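Local coordinates for CCHC-type domain-containing protein (Trypanosoma brucei brucei, PDB 7C43), which probably acts as a 3'-5' RNA exonuclease of the RNase D type, with a metal-dependent nuclease domain and zinc knuckles that bind nucleotides, at residues D41-C46 against L59-S64; S37-I42 against G190-I195; K149-L154 against L196-Y201. All coordinates share one frame; numbering follows the deposited sequence.

Contact 1 (D41-C46 against L59-S64); sequences DIEAFC and LVQACS. With MN (manganese (II) ion), chain D; MN (manganese (II) ion), chain E; AMP (adenosine monophosphate), chain F.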
loop_
_atom_site.group_PDB
_atom_site.type_symbol
_atom_site.label_atom_id
_atom_site.label_comp_id
_atom_site.label_asym_id
_atom_site.label_seq_id
_atom_site.Cartn_x
_atom_site.Cartn_y
_atom_site.Cartn_z
ATOM N N ASP A 41 -0.361 6.714 -7.654
ATOM C CA ASP A 41 -0.019 5.510 -8.346
ATOM C C ASP A 41 0.355 5.886 -9.764
ATOM O O ASP A 41 0.021 6.979 -10.202
ATOM C CB ASP A 41 -1.210 4.553 -8.342
ATOM C CG ASP A 41 -0.827 3.127 -8.721
ATOM O OD1 ASP A 41 0.354 2.751 -8.570
ATOM O OD2 ASP A 41 -1.731 2.388 -9.141
ATOM N N ILE A 42 1.041 4.965 -10.463
ATOM C CA ILE A 42 1.385 5.102 -11.891
ATOM C C ILE A 42 0.886 3.920 -12.719
ATOM O O ILE A 42 1.067 2.791 -12.322
ATOM C CB ILE A 42 2.913 5.217 -12.046
ATOM C CG1 ILE A 42 3.419 6.446 -11.275
ATOM C CG2 ILE A 42 3.304 5.269 -13.508
ATOM C CD1 ILE A 42 4.921 6.693 -11.381
ATOM N N GLU A 43 0.272 4.190 -13.869
ATOM C CA GLU A 43 0.045 3.191 -14.882
ATOM C C GLU A 43 1.038 3.495 -15.966
ATOM O O GLU A 43 1.033 4.595 -16.498
ATOM C CB GLU A 43 -1.344 3.276 -15.558
ATOM C CG GLU A 43 -2.568 2.657 -14.907
ATOM C CD GLU A 43 -2.337 1.403 -14.098
ATOM O OE1 GLU A 43 -2.877 1.342 -12.972
ATOM O OE2 GLU A 43 -1.629 0.488 -14.556
ATOM N N ALA A 44 1.803 2.477 -16.360
ATOM C CA ALA A 44 2.841 2.594 -17.364
ATOM C C ALA A 44 2.624 1.609 -18.512
ATOM O O ALA A 44 1.900 0.620 -18.364
ATOM C CB ALA A 44 4.177 2.325 -16.710
ATOM N N PHE A 45 3.280 1.887 -19.637
ATOM C CA PHE A 45 3.309 0.984 -20.784
ATOM C C PHE A 45 3.926 -0.330 -20.336
ATOM O O PHE A 45 4.960 -0.331 -19.704
ATOM C CB PHE A 45 4.209 1.527 -21.910
ATOM C CG PHE A 45 3.620 2.631 -22.733
ATOM C CD1 PHE A 45 2.517 3.383 -22.310
ATOM C CD2 PHE A 45 4.230 2.962 -23.936
ATOM C CE1 PHE A 45 2.013 4.419 -23.090
ATOM C CE2 PHE A 45 3.729 3.981 -24.725
ATOM C CZ PHE A 45 2.625 4.721 -24.298
ATOM N N CYS A 46 3.308 -1.436 -20.709
ATOM C CA CYS A 46 3.812 -2.744 -20.344
ATOM C C CYS A 46 5.101 -3.021 -21.036
ATOM O O CYS A 46 5.253 -2.713 -22.190
ATOM C CB CYS A 46 2.799 -3.811 -20.700
ATOM S SG CYS A 46 1.378 -3.731 -19.610
ATOM N N LEU A 59 -0.364 7.247 -17.247
ATOM C CA LEU A 59 -1.176 7.939 -16.296
ATOM C C LEU A 59 -0.496 7.976 -14.945
ATOM O O LEU A 59 0.188 7.033 -14.539
ATOM C CB LEU A 59 -2.519 7.239 -16.105
ATOM C CG LEU A 59 -3.459 6.864 -17.242
ATOM C CD1 LEU A 59 -4.469 5.851 -16.698
ATOM C CD2 LEU A 59 -4.165 8.082 -17.840
ATOM N N VAL A 60 -0.756 9.072 -14.242
ATOM C CA VAL A 60 -0.518 9.167 -12.821
ATOM C C VAL A 60 -1.919 9.353 -12.252
ATOM O O VAL A 60 -2.680 10.115 -12.808
ATOM C CB VAL A 60 0.383 10.370 -12.478
ATOM C CG1 VAL A 60 0.493 10.560 -10.967
ATOM C CG2 VAL A 60 1.768 10.178 -13.098
ATOM N N GLN A 61 -2.231 8.637 -11.174
ATOM C CA GLN A 61 -3.522 8.638 -10.543
ATOM C C GLN A 61 -3.355 9.261 -9.177
ATOM O O GLN A 61 -2.416 8.924 -8.462
ATOM C CB GLN A 61 -4.000 7.205 -10.340
ATOM C CG GLN A 61 -4.191 6.397 -11.612
ATOM C CD GLN A 61 -3.056 5.437 -11.906
ATOM O OE1 GLN A 61 -3.115 4.263 -11.580
ATOM N NE2 GLN A 61 -2.026 5.939 -12.560
ATOM N N ALA A 62 -4.278 10.139 -8.799
ATOM C CA ALA A 62 -4.166 10.846 -7.538
ATOM C C ALA A 62 -5.524 10.930 -6.864
ATOM O O ALA A 62 -6.536 11.147 -7.524
ATOM C CB ALA A 62 -3.545 12.230 -7.728
ATOM N N CYS A 63 -5.527 10.721 -5.553
ATOM C CA CYS A 63 -6.733 10.780 -4.749
ATOM C C CYS A 63 -6.372 11.255 -3.351
ATOM O O CYS A 63 -5.572 10.606 -2.639
ATOM C CB CYS A 63 -7.400 9.422 -4.678
ATOM S SG CYS A 63 -8.968 9.535 -3.806
ATOM N N SER A 64 -6.952 12.395 -2.975
ATOM C CA SER A 64 -6.585 13.076 -1.747
ATOM C C SER A 64 -7.755 13.235 -0.801
ATOM O O SER A 64 -8.909 13.138 -1.192
ATOM C CB SER A 64 -6.008 14.463 -2.064
ATOM O OG SER A 64 -6.964 15.500 -1.912
HETATM MN MN MN D . -2.253 0.551 -10.485
HETATM MN MN MN E . 1.178 0.774 -8.554
HETATM P P AMP F . 0.179 -1.438 -10.267
HETATM O O1P AMP F . -0.178 -0.023 -9.950
HETATM O O2P AMP F . -1.108 -2.184 -10.175
HETATM O O3P AMP F . 1.316 -1.845 -9.404
HETATM O "O5'" AMP F . 0.689 -1.471 -11.787
HETATM C "C5'" AMP F . 1.795 -0.642 -12.215
HETATM C "C4'" AMP F . 2.275 -0.918 -13.631
HETATM O "O4'" AMP F . 3.094 -2.119 -13.666
HETATM C "C3'" AMP F . 1.254 -1.119 -14.747
HETATM O "O3'" AMP F . 0.729 0.093 -15.271
HETATM C "C2'" AMP F . 2.091 -1.857 -15.784
HETATM O "O2'" AMP F . 3.002 -1.084 -16.544
HETATM C "C1'" AMP F . 2.886 -2.804 -14.888
HETATM N N9 AMP F . 2.143 -4.025 -14.598
HETATM C C8 AMP F . 1.203 -4.218 -13.615
HETATM N N7 AMP F . 0.682 -5.420 -13.609
HETATM C C5 AMP F . 1.322 -6.064 -14.659
HETATM C C6 AMP F . 1.216 -7.368 -15.172
HETATM N N6 AMP F . 0.395 -8.291 -14.672
HETATM N N1 AMP F . 1.996 -7.694 -16.227
HETATM C C2 AMP F . 2.822 -6.765 -16.726
HETATM N N3 AMP F . 3.006 -5.504 -16.334
HETATM C C4 AMP F . 2.219 -5.215 -15.281
HETATM O O HOH W 1 2.368 1.712 -10.092
HETATM O O HOH W 2 2.749 1.131 -7.180
#
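Asp41, Ile42 and Glu43 pair with Gln61, Val60 and Leu59 as antiparallel neighbours in the central sheet of the nuclease domain. Strand 37-44 runs beside strand 57-64 at an axis separation of 4.7 Å, and the contact is buried. Asp41 with Gln61 and Glu43 with Leu59 are hydrogen-bonded pairs. Gln61 N reaches Asp41 O at 3.0 Å in a nearly straight bond, and Leu59 N reaches Glu43 O at 3.1 Å. Between them Ile42 and Val60 form a non-hydrogen-bonded pair on one face of the sheet. Ile42 also packs on Leu110 of helix 104-112.

The other face carries Asp41, Glu43, Leu59 and Gln61. The Glu43 and Gln61 side chains cross at about a right angle, and Leu59 CD1 lies against Glu43 CG. The Asp41 carboxylate swings anti to the backbone N (chi1 -165°) and spreads its oxygens over two manganese ions. Asp41 OD1 binds one manganese at 2.1 Å and Asp41 OD2 the other at 2.3 Å. AMP O1P bridges the two metals. Glu43 bends at chi2 (-33°). Its OE1 turns to the manganese held by Asp41 OD2, and OE2 accepts a very short hydrogen bond from AMP O3'. Ala44 N donates to the same O3' at 2.8 Å, and Ala44 O accepts from AMP O2' at 2.7 Å. Both ribose hydroxyls are thus gripped at the strand end. An Asp-x-Glu strand that holds two metals and a nucleotide is the hallmark of the DEDD exonuclease site in the RNase H-like fold.

Contact 2 (S37-I42 against G190-I195); sequences SIALDI and GDVRHI. With MN (manganese (II) ion), chain D; MN (manganese (II) ion), chain E; AMP (adenosine monophosphate), chain F.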
loop_
_atom_site.group_PDB
_atom_site.type_symbol
_atom_site.label_atom_id
_atom_site.label_comp_id
_atom_site.label_asym_id
_atom_site.label_seq_id
_atom_site.Cartn_x
_atom_site.Cartn_y
_atom_site.Cartn_z
ATOM N N SER A 37 -3.001 14.549 2.713
ATOM C CA SER A 37 -2.499 13.271 2.196
ATOM C C SER A 37 -3.007 13.059 0.776
ATOM O O SER A 37 -4.151 13.393 0.467
ATOM C CB SER A 37 -2.937 12.104 3.076
ATOM O OG SER A 37 -2.614 12.355 4.430
ATOM N N ILE A 38 -2.145 12.529 -0.086
ATOM C CA ILE A 38 -2.486 12.275 -1.463
ATOM C C ILE A 38 -2.035 10.867 -1.767
ATOM O O ILE A 38 -0.850 10.570 -1.683
ATOM C CB ILE A 38 -1.782 13.246 -2.416
ATOM C CG1 ILE A 38 -2.133 14.706 -2.061
ATOM C CG2 ILE A 38 -2.160 12.915 -3.871
ATOM C CD1 ILE A 38 -1.426 15.760 -2.899
ATOM N N ALA A 39 -2.969 9.996 -2.134
ATOM C CA ALA A 39 -2.593 8.670 -2.607
ATOM C C ALA A 39 -2.217 8.758 -4.080
ATOM O O ALA A 39 -2.980 9.301 -4.880
ATOM C CB ALA A 39 -3.718 7.681 -2.392
ATOM N N LEU A 40 -1.044 8.215 -4.421
ATOM C CA LEU A 40 -0.527 8.198 -5.784
ATOM C C LEU A 40 -0.323 6.805 -6.334
ATOM O O LEU A 40 -0.154 5.848 -5.594
ATOM C CB LEU A 40 0.792 8.932 -5.867
ATOM C CG LEU A 40 0.703 10.410 -5.515
ATOM C CD1 LEU A 40 2.115 10.976 -5.425
ATOM C CD2 LEU A 40 -0.142 11.165 -6.533
ATOM N N ASP A 41 -0.361 6.714 -7.654
ATOM C CA ASP A 41 -0.019 5.510 -8.346
ATOM C C ASP A 41 0.355 5.886 -9.764
ATOM O O ASP A 41 0.021 6.979 -10.202
ATOM C CB ASP A 41 -1.210 4.553 -8.342
ATOM C CG ASP A 41 -0.827 3.127 -8.721
ATOM O OD1 ASP A 41 0.354 2.751 -8.570
ATOM O OD2 ASP A 41 -1.731 2.388 -9.141
ATOM N N ILE A 42 1.041 4.965 -10.463
ATOM C CA ILE A 42 1.385 5.102 -11.891
ATOM C C ILE A 42 0.886 3.920 -12.719
ATOM O O ILE A 42 1.067 2.791 -12.322
ATOM C CB ILE A 42 2.913 5.217 -12.046
ATOM C CG1 ILE A 42 3.419 6.446 -11.275
ATOM C CG2 ILE A 42 3.304 5.269 -13.508
ATOM C CD1 ILE A 42 4.921 6.693 -11.381
ATOM N N GLY A 190 -8.658 2.286 -9.416
ATOM C CA GLY A 190 -8.843 1.329 -8.337
ATOM C C GLY A 190 -7.849 1.458 -7.207
ATOM O O GLY A 190 -8.244 1.674 -6.060
ATOM N N ASP A 191 -6.562 1.390 -7.538
ATOM C CA ASP A 191 -5.510 1.343 -6.511
ATOM C C ASP A 191 -5.458 2.557 -5.567
ATOM O O ASP A 191 -5.278 2.373 -4.358
ATOM C CB ASP A 191 -4.123 1.154 -7.148
ATOM C CG ASP A 191 -3.883 -0.267 -7.689
ATOM O OD1 ASP A 191 -4.676 -1.185 -7.367
ATOM O OD2 ASP A 191 -2.865 -0.446 -8.426
ATOM N N VAL A 192 -5.593 3.782 -6.093
ATOM C CA VAL A 192 -5.507 4.970 -5.214
ATOM C C VAL A 192 -6.637 5.082 -4.205
ATOM O O VAL A 192 -6.420 5.534 -3.094
ATOM C CB VAL A 192 -5.309 6.327 -5.952
ATOM C CG1 VAL A 192 -3.956 6.324 -6.647
ATOM C CG2 VAL A 192 -6.435 6.655 -6.945
ATOM N N ARG A 193 -7.836 4.667 -4.579
ATOM C CA ARG A 193 -8.938 4.614 -3.611
ATOM C C ARG A 193 -8.598 3.611 -2.505
ATOM O O ARG A 193 -8.798 3.898 -1.335
ATOM C CB ARG A 193 -10.261 4.177 -4.255
ATOM C CG ARG A 193 -10.784 5.018 -5.423
ATOM C CD ARG A 193 -12.108 4.412 -5.879
ATOM N NE ARG A 193 -12.756 5.065 -7.020
ATOM C CZ ARG A 193 -12.949 4.507 -8.213
ATOM N NH1 ARG A 193 -12.525 3.278 -8.464
ATOM N NH2 ARG A 193 -13.562 5.198 -9.175
ATOM N N HIS A 194 -8.126 2.427 -2.895
ATOM C CA HIS A 194 -7.702 1.440 -1.917
ATOM C C HIS A 194 -6.572 1.977 -1.033
ATOM O O HIS A 194 -6.609 1.830 0.178
ATOM C CB HIS A 194 -7.318 0.118 -2.593
ATOM C CG HIS A 194 -8.472 -0.573 -3.252
ATOM N ND1 HIS A 194 -8.452 -0.967 -4.572
ATOM C CD2 HIS A 194 -9.693 -0.917 -2.777
ATOM C CE1 HIS A 194 -9.604 -1.544 -4.876
ATOM N NE2 HIS A 194 -10.374 -1.523 -3.804
ATOM N N ILE A 195 -5.611 2.662 -1.634
ATOM C CA ILE A 195 -4.503 3.263 -0.871
ATOM C C ILE A 195 -5.015 4.270 0.135
ATOM O O ILE A 195 -4.603 4.228 1.282
ATOM C CB ILE A 195 -3.460 3.912 -1.804
ATOM C CG1 ILE A 195 -2.684 2.829 -2.537
ATOM C CG2 ILE A 195 -2.489 4.811 -1.040
ATOM C CD1 ILE A 195 -2.040 3.303 -3.830
HETATM MN MN MN D . -2.253 0.551 -10.485
HETATM MN MN MN E . 1.178 0.774 -8.554
HETATM P P AMP F . 0.179 -1.438 -10.267
HETATM O O1P AMP F . -0.178 -0.023 -9.950
HETATM O O2P AMP F . -1.108 -2.184 -10.175
HETATM O O3P AMP F . 1.316 -1.845 -9.404
HETATM O "O5'" AMP F . 0.689 -1.471 -11.787
HETATM C "C5'" AMP F . 1.795 -0.642 -12.215
HETATM C "C4'" AMP F . 2.275 -0.918 -13.631
HETATM O "O4'" AMP F . 3.094 -2.119 -13.666
HETATM C "C3'" AMP F . 1.254 -1.119 -14.747
HETATM O "O3'" AMP F . 0.729 0.093 -15.271
HETATM C "C2'" AMP F . 2.091 -1.857 -15.784
HETATM O "O2'" AMP F . 3.002 -1.084 -16.544
HETATM C "C1'" AMP F . 2.886 -2.804 -14.888
HETATM N N9 AMP F . 2.143 -4.025 -14.598
HETATM C C8 AMP F . 1.203 -4.218 -13.615
HETATM N N7 AMP F . 0.682 -5.420 -13.609
HETATM C C5 AMP F . 1.322 -6.064 -14.659
HETATM C C6 AMP F . 1.216 -7.368 -15.172
HETATM N N6 AMP F . 0.395 -8.291 -14.672
HETATM N N1 AMP F . 1.996 -7.694 -16.227
HETATM C C2 AMP F . 2.822 -6.765 -16.726
HETATM N N3 AMP F . 3.006 -5.504 -16.334
HETATM C C4 AMP F . 2.219 -5.215 -15.281
HETATM O O HOH W 1 2.368 1.712 -10.092
HETATM O O HOH W 2 2.749 1.131 -7.180
#
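Asp41 and Asp191 meet at one manganese ion. Asp191 OD2 binds it at 2.4 Å and lies 3.1 Å from Asp41 OD2, which binds the same ion. The two carboxylate oxygens would probably repel each other without the metal between them. The ion also takes AMP O1P, while Asp191 OD2 lies 3.0 Å from AMP O2P. Asp191 CB rests close to Asp41 OD2, so the aspartates touch through more than the metal. With CG anti to its carbonyl carbon (chi1 -73°), Asp191 extends its carboxylate from the helix to the metal. Its other oxygen, OD1, has a long, weak ion pair with Arg156.

The next shell is apolar. Val192 CG1 lies 3.7 Å from Asp41 CB. It also rests on the Leu40 backbone, just beside the metal ligand. Ala39 CB faces the helix and meets Ile195 CG2 at 3.4 Å, tighter than usual van der Waals contact. Ala39 CB also sits 3.5 Å from Val192 O. Ile195 CD1 reaches the strand at Leu40 O, 3.6 Å away. The axes of the two short segments approach to 7.4 Å, with 148° between their directions. The close approach is consistent with the small side chain of Ala39. This is helix-on-sheet packing in the RNase H-like exonuclease fold, where metal-binding acids come from both a central strand and a late helix.

Further out, Val192 also touches Gln61 and Cys63 of strand 57-64. Ile195 leans on Leu99 of strand 97-100. Arg193, which points away from the strand, forms a salt bridge with Glu186 and a hydrogen bond with Tyr14 O.

Contact 3 (K149-L154 against L196-Y201); sequences KSVAGL and LLLSNY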
loop_
_atom_site.group_PDB
_atom_site.type_symbol
_atom_site.label_atom_id
_atom_site.label_comp_id
_atom_site.label_asym_id
_atom_site.label_seq_id
_atom_site.Cartn_x
_atom_site.Cartn_y
_atom_site.Cartn_z
ATOM N N LYS A 149 -7.776 -7.062 3.250
ATOM C CA LYS A 149 -8.480 -8.079 4.027
ATOM C C LYS A 149 -8.042 -8.077 5.493
ATOM O O LYS A 149 -8.883 -7.923 6.383
ATOM C CB LYS A 149 -8.260 -9.471 3.408
ATOM C CG LYS A 149 -9.239 -10.546 3.866
ATOM C CD LYS A 149 -10.633 -10.365 3.254
ATOM C CE LYS A 149 -11.715 -11.062 4.070
ATOM N NZ LYS A 149 -11.972 -10.399 5.385
ATOM N N SER A 150 -6.732 -8.230 5.730
ATOM C CA SER A 150 -6.169 -8.316 7.087
ATOM C C SER A 150 -6.376 -7.054 7.917
ATOM O O SER A 150 -6.651 -7.140 9.100
ATOM C CB SER A 150 -4.671 -8.668 7.045
ATOM O OG SER A 150 -4.032 -8.361 8.278
ATOM N N VAL A 151 -6.243 -5.890 7.296
ATOM C CA VAL A 151 -6.360 -4.601 7.999
ATOM C C VAL A 151 -7.795 -4.047 8.062
ATOM O O VAL A 151 -8.204 -3.534 9.109
ATOM C CB VAL A 151 -5.461 -3.538 7.333
ATOM C CG1 VAL A 151 -5.681 -2.161 7.955
ATOM C CG2 VAL A 151 -3.999 -3.967 7.432
ATOM N N ALA A 152 -8.527 -4.059 6.948
ATOM C CA ALA A 152 -9.854 -3.401 6.923
ATOM C C ALA A 152 -11.021 -4.387 6.792
ATOM O O ALA A 152 -12.177 -3.969 6.747
ATOM C CB ALA A 152 -9.910 -2.327 5.830
ATOM N N GLY A 153 -10.728 -5.690 6.741
ATOM C CA GLY A 153 -11.760 -6.702 6.515
ATOM C C GLY A 153 -12.460 -6.623 5.163
ATOM O O GLY A 153 -13.539 -7.184 4.992
ATOM N N LEU A 154 -11.840 -5.963 4.194
ATOM C CA LEU A 154 -12.459 -5.717 2.898
ATOM C C LEU A 154 -11.935 -6.745 1.901
ATOM O O LEU A 154 -10.747 -7.039 1.876
ATOM C CB LEU A 154 -12.154 -4.284 2.437
ATOM C CG LEU A 154 -12.587 -3.829 1.037
ATOM C CD1 LEU A 154 -14.079 -4.031 0.794
ATOM C CD2 LEU A 154 -12.219 -2.366 0.840
ATOM N N LEU A 196 -5.883 5.191 -0.276
ATOM C CA LEU A 196 -6.363 6.235 0.666
ATOM C C LEU A 196 -7.286 5.651 1.719
ATOM O O LEU A 196 -7.244 6.055 2.882
ATOM C CB LEU A 196 -7.091 7.357 -0.047
ATOM C CG LEU A 196 -7.467 8.567 0.797
ATOM C CD1 LEU A 196 -6.257 9.392 1.206
ATOM C CD2 LEU A 196 -8.444 9.421 0.005
ATOM N N LEU A 197 -8.136 4.717 1.311
ATOM C CA LEU A 197 -8.900 3.940 2.281
ATOM C C LEU A 197 -7.959 3.324 3.326
ATOM O O LEU A 197 -8.111 3.557 4.523
ATOM C CB LEU A 197 -9.719 2.841 1.601
ATOM C CG LEU A 197 -10.424 1.890 2.583
ATOM C CD1 LEU A 197 -11.282 2.675 3.575
ATOM C CD2 LEU A 197 -11.242 0.846 1.834
ATOM N N LEU A 198 -6.967 2.573 2.869
ATOM C CA LEU A 198 -6.064 1.874 3.785
ATOM C C LEU A 198 -5.333 2.790 4.779
ATOM O O LEU A 198 -5.008 2.367 5.885
ATOM C CB LEU A 198 -5.062 1.057 2.975
ATOM C CG LEU A 198 -4.244 0.007 3.700
ATOM C CD1 LEU A 198 -5.139 -1.114 4.202
ATOM C CD2 LEU A 198 -3.201 -0.534 2.736
ATOM N N SER A 199 -5.088 4.045 4.401
ATOM C CA SER A 199 -4.371 4.968 5.277
ATOM C C SER A 199 -5.195 5.441 6.456
ATOM O O SER A 199 -4.633 5.893 7.445
ATOM C CB SER A 199 -3.837 6.186 4.518
ATOM O OG SER A 199 -4.805 7.213 4.405
ATOM N N ASN A 200 -6.515 5.380 6.343
ATOM C CA ASN A 200 -7.384 5.632 7.495
ATOM C C ASN A 200 -7.286 4.585 8.599
ATOM O O ASN A 200 -7.512 4.899 9.741
ATOM C CB ASN A 200 -8.827 5.771 7.042
ATOM C CG ASN A 200 -9.020 6.990 6.199
ATOM O OD1 ASN A 200 -8.608 8.072 6.574
ATOM N ND2 ASN A 200 -9.610 6.820 5.044
ATOM N N TYR A 201 -6.929 3.363 8.243
ATOM C CA TYR A 201 -6.713 2.292 9.198
ATOM C C TYR A 201 -5.292 2.287 9.741
ATOM O O TYR A 201 -5.070 1.870 10.865
ATOM C CB TYR A 201 -7.030 0.945 8.555
ATOM C CG TYR A 201 -8.502 0.737 8.240
ATOM C CD1 TYR A 201 -9.079 1.293 7.102
ATOM C CD2 TYR A 201 -9.318 -0.046 9.066
ATOM C CE1 TYR A 201 -10.427 1.094 6.795
ATOM C CE2 TYR A 201 -10.669 -0.253 8.764
ATOM C CZ TYR A 201 -11.216 0.323 7.626
ATOM O OH TYR A 201 -12.529 0.130 7.288
#
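Tyr201 turns one ring face to Ala152, and the CB methyl sits over it. Ala152 CB is 3.5 Å from the centroid of the Tyr201 ring and 15° off the ring normal, a CH-pi contact over the face. Its closest ring atom is CZ, so the methyl is shifted slightly toward the rim. Tyr201 CG lies anti to the carbonyl carbon (chi1 -68°), which lays the ring along the end of helix 144-152.

Val151 meets the base of the same side chain. Val151 CG1 touches Tyr201 CB at 3.4 Å, and the two side chains slide past each other in opposite directions. Val151 CG1 also touches Leu198 CD1 at 3.9 Å. Here the side chains cross at about a right angle, with Val151 meeting both Leu198 and Tyr201, about one helical turn apart. Beyond the helix end, Leu154 and Leu197 meet methyl to methyl through their CD2 atoms, 3.5 Å apart.

Gly153, with positive phi (64°), is the first residue to leave the helix, and Leu154 just after it packs against helix 182-202. Phe128 and Leu124 of helix 124-136 extend the packing, touching Val151 and Leu198 respectively. The contact is partly buried. Its apolar side chains join the C-terminal end of helix 144-152 to helix 182-202, a helix-helix packing within the exonuclease domain.

In the fold
Contacts 1 and 2 share strand 37-44, and contacts 2 and 3 share helix 182-202. The centres of contacts 1 and 2 are about 8 Å apart, those of contacts 2 and 3 about 13 Å, and those of contacts 1 and 3 about 20 Å. Along the chain, contact 1 closes before contact 3 opens, while the segments of contacts 2 and 3 alternate. Contact 1 lies within the sheet, contact 2 packs a helix on it, and contact 3 joins that helix to another. Contacts 1 and 2 both reach the two manganese ions and AMP. The metal site is therefore assembled from distant parts of the sequence.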